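Local coordinates for ABC transporter, substrate-binding protein (Clostridium perfringens, PDB 4EDP) that probably captures a solute outside the membrane and delivers it to the ABC transporter it serves, as periplasmic-type extracellular solute-binding proteins do, at residues T52-F57 with E281-Y285; G133-N139 with L262-N268. All blocks are in the same frame, centred on the assembly; numbering follows the deposited sequence.

Two contacts illustrate how a solute-binding protein sends its chain out of one lobe and brings it back. From the N terminus, helix 46-61 supplies residues 52-57, whose partner arrives 224 residues later, so contact 1 closes the outer loop. Nested inside it, contact 2 joins 133-139, the lead-in and first residues of strand 135-145, to 262-268, after strands 168-171, 212-216 and 233-237. Strand 262-269 is followed, after a short connection, by helix 276-286, so the returning chain makes contact 2 and contact 1 in succession. Their centres lie about 16 Å apart, yet Ile283 packs on Pro134 (CG2 to CG, 3.6 Å) and on strand 262-269 (CD1 to Ile267 O, 3.8 Å).

Contact 1: T52-F57 with E281-Y285; sequences TVFEPF and EFINY
Two helices that meet through long side chains rather than close backbones can still form a tight joint. The axes of 52-57 and 281-285 stay 11.5 Å apart at closest approach, their N-to-C directions at 131°, and the nearest CA pair, Phe57 and Phe282, is 7.5 Å apart. Helix 52-57 has a wider pi-type turn at 52-54 and a kink where Pro56 N cannot bond to the preceding turn; 281-285 is regular. Aromatic rings fill the gap. Phe57, Phe282 and Tyr285 all take t at chi1, with chi2 near 90°, and so extend across it. Phe282 turns its edge to the face of Phe57 (centroids 5.0 Å apart, planes at 79°), while Phe57 CB sits over the Tyr285 ring, 4.1 Å from its centroid in a CH-pi contact. Phe54, m at chi1, starts away from the partner helix, but its ring swings back until CE1 is 3.5 Å from Phe282 CZ, rim to rim. Val53, t at chi1, puts CG1 3.9 Å from Phe282 CZ. The extended Tyr285 donates from OH to Val53 O at 2.6 Å, with Pro56 CB 3.6 Å from that same OH. Toward the sheet, Phe54 and Phe282 touch Tyr91 of strand 89-93. This is an aromatic cluster joining two helices on the sheet of one alpha/beta lobe in a periplasmic-binding-protein fold.

Contact 2: G133-N139 with L262-N268; sequences GPAYTLN and LNFNTIN
Strands 137-139 and 262-268 run antiparallel, their axes 4.7 Å apart at closest approach and at 150°. Asn139 and Asn263 form a hydrogen-bonded pair: Asn139 N donates to Asn263 O (2.9 Å) and Asn263 N to Asn139 O (3.0 Å). Their side chains join on the same face, Asn139 ND2 to Asn263 OD1 at 3.1 Å. On the other face Leu138 CB packs 3.7 Å from Phe264 CD1. Asn265 N gives a weak bond to Thr137 O (3.4 Å), while Asn265 O accepts from Tyr136 N (3.0 Å); Thr137 OG1 bonds Ser302 O. Between Ala135-Thr266 and Thr137-Asn265 the register slips by one, a beta bulge, and the chain turns a corner at Tyr136. Such paired strands, passing between lobes, are consistent with the interdomain crossovers of periplasmic binding proteins. Tyr136 O accepts from Gln292 NE2 and Ala135 N bonds Thr127 OG1, while Phe264, Thr266 and Asn268 pair by backbone with Glu94, Leu92 and Thr90. Before the corner, Ile267 N donates to Pro134 O (3.1 Å), and Gly133 N to Asn268 OD1 (2.8 Å). One water donates to Gly133 O (2.9 Å), accepts from Asn268 ND2 (3.0 Å) and bonds Thr266 OG1 (2.9 Å).

Contact 1: T52-F57 with E281-Y285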
loop_
_atom_site.group_PDB
_atom_site.type_symbol
_atom_site.label_atom_id
_atom_site.label_comp_id
_atom_site.label_asym_id
_atom_site.label_seq_id
_atom_site.Cartn_x
_atom_site.Cartn_y
_atom_site.Cartn_z
ATOM N N THR A 52 -9.440 -2.176 -19.526
ATOM C CA THR A 52 -10.143 -1.344 -18.571
ATOM C C THR A 52 -9.679 0.100 -18.467
ATOM O O THR A 52 -10.501 1.009 -18.395
ATOM C CB THR A 52 -10.010 -1.966 -17.162
ATOM O OG1 THR A 52 -10.544 -3.297 -17.186
ATOM C CG2 THR A 52 -10.750 -1.120 -16.111
ATOM N N VAL A 53 -8.369 0.304 -18.467
ATOM C CA VAL A 53 -7.794 1.627 -18.274
ATOM C C VAL A 53 -7.198 2.351 -19.484
ATOM O O VAL A 53 -7.646 3.438 -19.861
ATOM C CB VAL A 53 -6.678 1.532 -17.196
ATOM C CG1 VAL A 53 -5.977 2.879 -17.005
ATOM C CG2 VAL A 53 -7.271 1.032 -15.882
ATOM N N PHE A 54 -6.211 1.737 -20.110
ATOM C CA PHE A 54 -5.489 2.404 -21.173
ATOM C C PHE A 54 -6.183 2.563 -22.514
ATOM O O PHE A 54 -6.148 3.640 -23.101
ATOM C CB PHE A 54 -4.132 1.741 -21.342
ATOM C CG PHE A 54 -3.329 1.726 -20.076
ATOM C CD1 PHE A 54 -2.948 2.914 -19.477
ATOM C CD2 PHE A 54 -2.943 0.536 -19.488
ATOM C CE1 PHE A 54 -2.218 2.914 -18.306
ATOM C CE2 PHE A 54 -2.194 0.537 -18.318
ATOM C CZ PHE A 54 -1.845 1.731 -17.724
ATOM N N GLU A 55 -6.800 1.501 -23.003
ATOM C CA GLU A 55 -7.454 1.567 -24.304
ATOM C C GLU A 55 -8.553 2.616 -24.392
ATOM O O GLU A 55 -8.629 3.348 -25.392
ATOM C CB GLU A 55 -7.981 0.192 -24.709
ATOM C CG GLU A 55 -6.917 -0.752 -25.253
ATOM C CD GLU A 55 -6.430 -0.372 -26.655
ATOM O OE1 GLU A 55 -6.693 0.768 -27.113
ATOM O OE2 GLU A 55 -5.788 -1.229 -27.314
ATOM N N PRO A 56 -9.413 2.699 -23.364
ATOM C CA PRO A 56 -10.452 3.705 -23.477
ATOM C C PRO A 56 -9.875 5.110 -23.565
ATOM O O PRO A 56 -10.360 5.924 -24.351
ATOM C CB PRO A 56 -11.275 3.496 -22.208
ATOM C CG PRO A 56 -11.084 2.059 -21.899
ATOM C CD PRO A 56 -9.649 1.801 -22.222
ATOM N N PHE A 57 -8.833 5.382 -22.782
ATOM C CA PHE A 57 -8.168 6.686 -22.796
ATOM C C PHE A 57 -7.572 6.941 -24.183
ATOM O O PHE A 57 -7.805 7.989 -24.794
ATOM C CB PHE A 57 -7.068 6.739 -21.727
ATOM C CG PHE A 57 -6.369 8.069 -21.647
ATOM C CD1 PHE A 57 -6.899 9.093 -20.889
ATOM C CD2 PHE A 57 -5.187 8.285 -22.326
ATOM C CE1 PHE A 57 -6.263 10.325 -20.815
ATOM C CE2 PHE A 57 -4.538 9.505 -22.258
ATOM C CZ PHE A 57 -5.079 10.531 -21.504
ATOM N N GLU A 281 -3.897 14.969 -18.137
ATOM C CA GLU A 281 -5.219 14.465 -18.509
ATOM C C GLU A 281 -5.375 13.020 -18.058
ATOM O O GLU A 281 -6.435 12.620 -17.565
ATOM C CB GLU A 281 -5.464 14.594 -20.032
ATOM C CG GLU A 281 -5.655 16.029 -20.491
ATOM C CD GLU A 281 -5.752 16.174 -22.002
ATOM O OE1 GLU A 281 -5.416 15.225 -22.732
ATOM O OE2 GLU A 281 -6.138 17.258 -22.458
ATOM N N PHE A 282 -4.321 12.232 -18.214
ATOM C CA PHE A 282 -4.391 10.848 -17.822
ATOM C C PHE A 282 -4.547 10.661 -16.312
ATOM O O PHE A 282 -5.352 9.826 -15.873
ATOM C CB PHE A 282 -3.186 10.043 -18.304
ATOM C CG PHE A 282 -3.298 8.597 -17.949
ATOM C CD1 PHE A 282 -3.925 7.714 -18.797
ATOM C CD2 PHE A 282 -2.849 8.139 -16.733
ATOM C CE1 PHE A 282 -4.082 6.388 -18.448
ATOM C CE2 PHE A 282 -2.990 6.807 -16.379
ATOM C CZ PHE A 282 -3.602 5.933 -17.236
ATOM N N ILE A 283 -3.803 11.421 -15.516
ATOM C CA ILE A 283 -3.910 11.293 -14.049
ATOM C C ILE A 283 -5.320 11.671 -13.619
ATOM O O ILE A 283 -5.949 10.984 -12.795
ATOM C CB ILE A 283 -2.824 12.108 -13.313
ATOM C CG1 ILE A 283 -1.439 11.543 -13.645
ATOM C CG2 ILE A 283 -3.075 12.118 -11.772
ATOM C CD1 ILE A 283 -0.251 12.267 -12.975
ATOM N N ASN A 284 -5.835 12.756 -14.194
ATOM C CA ASN A 284 -7.191 13.202 -13.892
ATOM C C ASN A 284 -8.204 12.111 -14.250
ATOM O O ASN A 284 -9.165 11.863 -13.514
ATOM C CB ASN A 284 -7.517 14.501 -14.626
ATOM C CG ASN A 284 -8.807 15.119 -14.152
ATOM O OD1 ASN A 284 -8.989 15.368 -12.962
ATOM N ND2 ASN A 284 -9.704 15.395 -15.082
ATOM N N TYR A 285 -7.969 11.437 -15.373
ATOM C CA TYR A 285 -8.803 10.324 -15.810
ATOM C C TYR A 285 -8.727 9.147 -14.832
ATOM O O TYR A 285 -9.765 8.571 -14.453
ATOM C CB TYR A 285 -8.353 9.917 -17.218
ATOM C CG TYR A 285 -8.771 8.561 -17.728
ATOM C CD1 TYR A 285 -10.015 8.359 -18.331
ATOM C CD2 TYR A 285 -7.885 7.497 -17.688
ATOM C CE1 TYR A 285 -10.381 7.095 -18.841
ATOM C CE2 TYR A 285 -8.235 6.246 -18.187
ATOM C CZ TYR A 285 -9.483 6.054 -18.756
ATOM O OH TYR A 285 -9.812 4.808 -19.245
#

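Contact 2: G133-N139 with L262-N268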
loop_
_atom_site.group_PDB
_atom_site.type_symbol
_atom_site.label_atom_id
_atom_site.label_comp_id
_atom_site.label_asym_id
_atom_site.label_seq_id
_atom_site.Cartn_x
_atom_site.Cartn_y
_atom_site.Cartn_z
ATOM N N GLY A 133 2.951 13.118 -7.197
ATOM C CA GLY A 133 1.919 12.248 -7.702
ATOM C C GLY A 133 0.881 11.815 -6.695
ATOM O O GLY A 133 1.219 11.455 -5.585
ATOM N N PRO A 134 -0.394 11.820 -7.095
ATOM C CA PRO A 134 -1.433 11.429 -6.140
ATOM C C PRO A 134 -1.644 9.925 -6.048
ATOM O O PRO A 134 -1.310 9.179 -6.992
ATOM C CB PRO A 134 -2.700 12.049 -6.745
ATOM C CG PRO A 134 -2.458 12.016 -8.216
ATOM C CD PRO A 134 -0.958 12.205 -8.396
ATOM N N ALA A 135 -2.179 9.476 -4.916
ATOM C CA ALA A 135 -2.581 8.072 -4.795
ATOM C C ALA A 135 -3.753 7.848 -5.734
ATOM O O ALA A 135 -4.634 8.686 -5.790
ATOM C CB ALA A 135 -3.054 7.752 -3.383
ATOM N N TYR A 136 -3.775 6.717 -6.441
ATOM C CA TYR A 136 -4.920 6.354 -7.287
ATOM C C TYR A 136 -5.639 5.118 -6.688
ATOM O O TYR A 136 -6.732 4.740 -7.139
ATOM C CB TYR A 136 -4.507 6.060 -8.755
ATOM C CG TYR A 136 -3.651 4.835 -8.879
ATOM C CD1 TYR A 136 -2.279 4.903 -8.671
ATOM C CD2 TYR A 136 -4.218 3.586 -9.118
ATOM C CE1 TYR A 136 -1.491 3.774 -8.728
ATOM C CE2 TYR A 136 -3.431 2.449 -9.194
ATOM C CZ TYR A 136 -2.073 2.550 -8.995
ATOM O OH TYR A 136 -1.285 1.416 -9.042
ATOM N N THR A 137 -5.001 4.452 -5.722
ATOM C CA THR A 137 -5.587 3.312 -5.046
ATOM C C THR A 137 -4.955 3.226 -3.668
ATOM O O THR A 137 -3.911 3.863 -3.398
ATOM C CB THR A 137 -5.366 1.981 -5.815
ATOM O OG1 THR A 137 -6.186 0.948 -5.266
ATOM C CG2 THR A 137 -3.873 1.542 -5.751
ATOM N N LEU A 138 -5.571 2.431 -2.802
ATOM C CA LEU A 138 -5.088 2.228 -1.443
ATOM C C LEU A 138 -5.312 0.786 -1.027
ATOM O O LEU A 138 -6.076 0.060 -1.660
ATOM C CB LEU A 138 -5.802 3.184 -0.469
ATOM C CG LEU A 138 -7.318 3.017 -0.271
ATOM C CD1 LEU A 138 -7.668 1.837 0.657
ATOM C CD2 LEU A 138 -7.924 4.296 0.325
ATOM N N ASN A 139 -4.626 0.388 0.034
ATOM C CA ASN A 139 -4.725 -0.929 0.644
ATOM C C ASN A 139 -4.637 -0.722 2.162
ATOM O O ASN A 139 -4.161 0.333 2.628
ATOM C CB ASN A 139 -3.561 -1.832 0.255
ATOM C CG ASN A 139 -3.423 -2.006 -1.240
ATOM O OD1 ASN A 139 -4.374 -2.381 -1.927
ATOM N ND2 ASN A 139 -2.223 -1.787 -1.742
ATOM N N LEU A 262 -2.906 2.494 6.252
ATOM C CA LEU A 262 -3.069 2.415 4.821
ATOM C C LEU A 262 -1.740 2.514 4.104
ATOM O O LEU A 262 -0.754 3.024 4.655
ATOM C CB LEU A 262 -3.901 3.600 4.314
ATOM C CG LEU A 262 -5.252 3.844 4.974
ATOM C CD1 LEU A 262 -5.939 5.077 4.355
ATOM C CD2 LEU A 262 -6.106 2.598 4.886
ATOM N N ASN A 263 -1.711 1.984 2.888
ATOM C CA ASN A 263 -0.581 2.192 1.980
ATOM C C ASN A 263 -1.223 2.556 0.628
ATOM O O ASN A 263 -2.374 2.186 0.367
ATOM C CB ASN A 263 0.409 1.040 1.907
ATOM C CG ASN A 263 -0.180 -0.219 1.363
ATOM O OD1 ASN A 263 -0.248 -0.419 0.140
ATOM N ND2 ASN A 263 -0.538 -1.129 2.265
ATOM N N PHE A 264 -0.498 3.320 -0.177
ATOM C CA PHE A 264 -0.996 3.796 -1.470
ATOM C C PHE A 264 -0.060 3.471 -2.621
ATOM O O PHE A 264 1.138 3.285 -2.415
ATOM C CB PHE A 264 -1.061 5.342 -1.447
ATOM C CG PHE A 264 -1.893 5.925 -0.313
ATOM C CD1 PHE A 264 -3.267 5.830 -0.326
ATOM C CD2 PHE A 264 -1.295 6.582 0.736
ATOM C CE1 PHE A 264 -4.043 6.350 0.704
ATOM C CE2 PHE A 264 -2.071 7.109 1.765
ATOM C CZ PHE A 264 -3.440 6.976 1.752
ATOM N N ASN A 265 -0.617 3.430 -3.833
ATOM C CA ASN A 265 0.166 3.381 -5.052
ATOM C C ASN A 265 -0.169 4.733 -5.678
ATOM O O ASN A 265 -1.311 5.189 -5.609
ATOM C CB ASN A 265 -0.206 2.231 -5.986
ATOM C CG ASN A 265 0.119 0.875 -5.386
ATOM O OD1 ASN A 265 0.993 0.760 -4.517
ATOM N ND2 ASN A 265 -0.551 -0.152 -5.866
ATOM N N THR A 266 0.813 5.374 -6.296
ATOM C CA THR A 266 0.620 6.691 -6.861
ATOM C C THR A 266 1.043 6.774 -8.318
ATOM O O THR A 266 1.717 5.885 -8.824
ATOM C CB THR A 266 1.477 7.730 -6.090
ATOM O OG1 THR A 266 2.870 7.498 -6.329
ATOM C CG2 THR A 266 1.189 7.698 -4.580
ATOM N N ILE A 267 0.647 7.856 -8.984
ATOM C CA ILE A 267 1.048 8.094 -10.378
ATOM C C ILE A 267 1.742 9.448 -10.426
ATOM O O ILE A 267 1.182 10.459 -9.979
ATOM C CB ILE A 267 -0.137 8.166 -11.372
ATOM C CG1 ILE A 267 -1.063 6.973 -11.228
ATOM C CG2 ILE A 267 0.384 8.301 -12.824
ATOM C CD1 ILE A 267 -2.349 7.087 -12.047
ATOM N N ASN A 268 2.958 9.454 -10.958
ATOM C CA ASN A 268 3.766 10.656 -11.121
ATOM C C ASN A 268 4.046 10.992 -12.577
ATOM O O ASN A 268 4.021 10.106 -13.459
ATOM C CB ASN A 268 5.106 10.456 -10.406
ATOM C CG ASN A 268 5.020 10.757 -8.956
ATOM O OD1 ASN A 268 5.118 11.922 -8.566
ATOM N ND2 ASN A 268 4.862 9.709 -8.123
HETATM O O HOH W 1 3.747 10.035 -5.356
#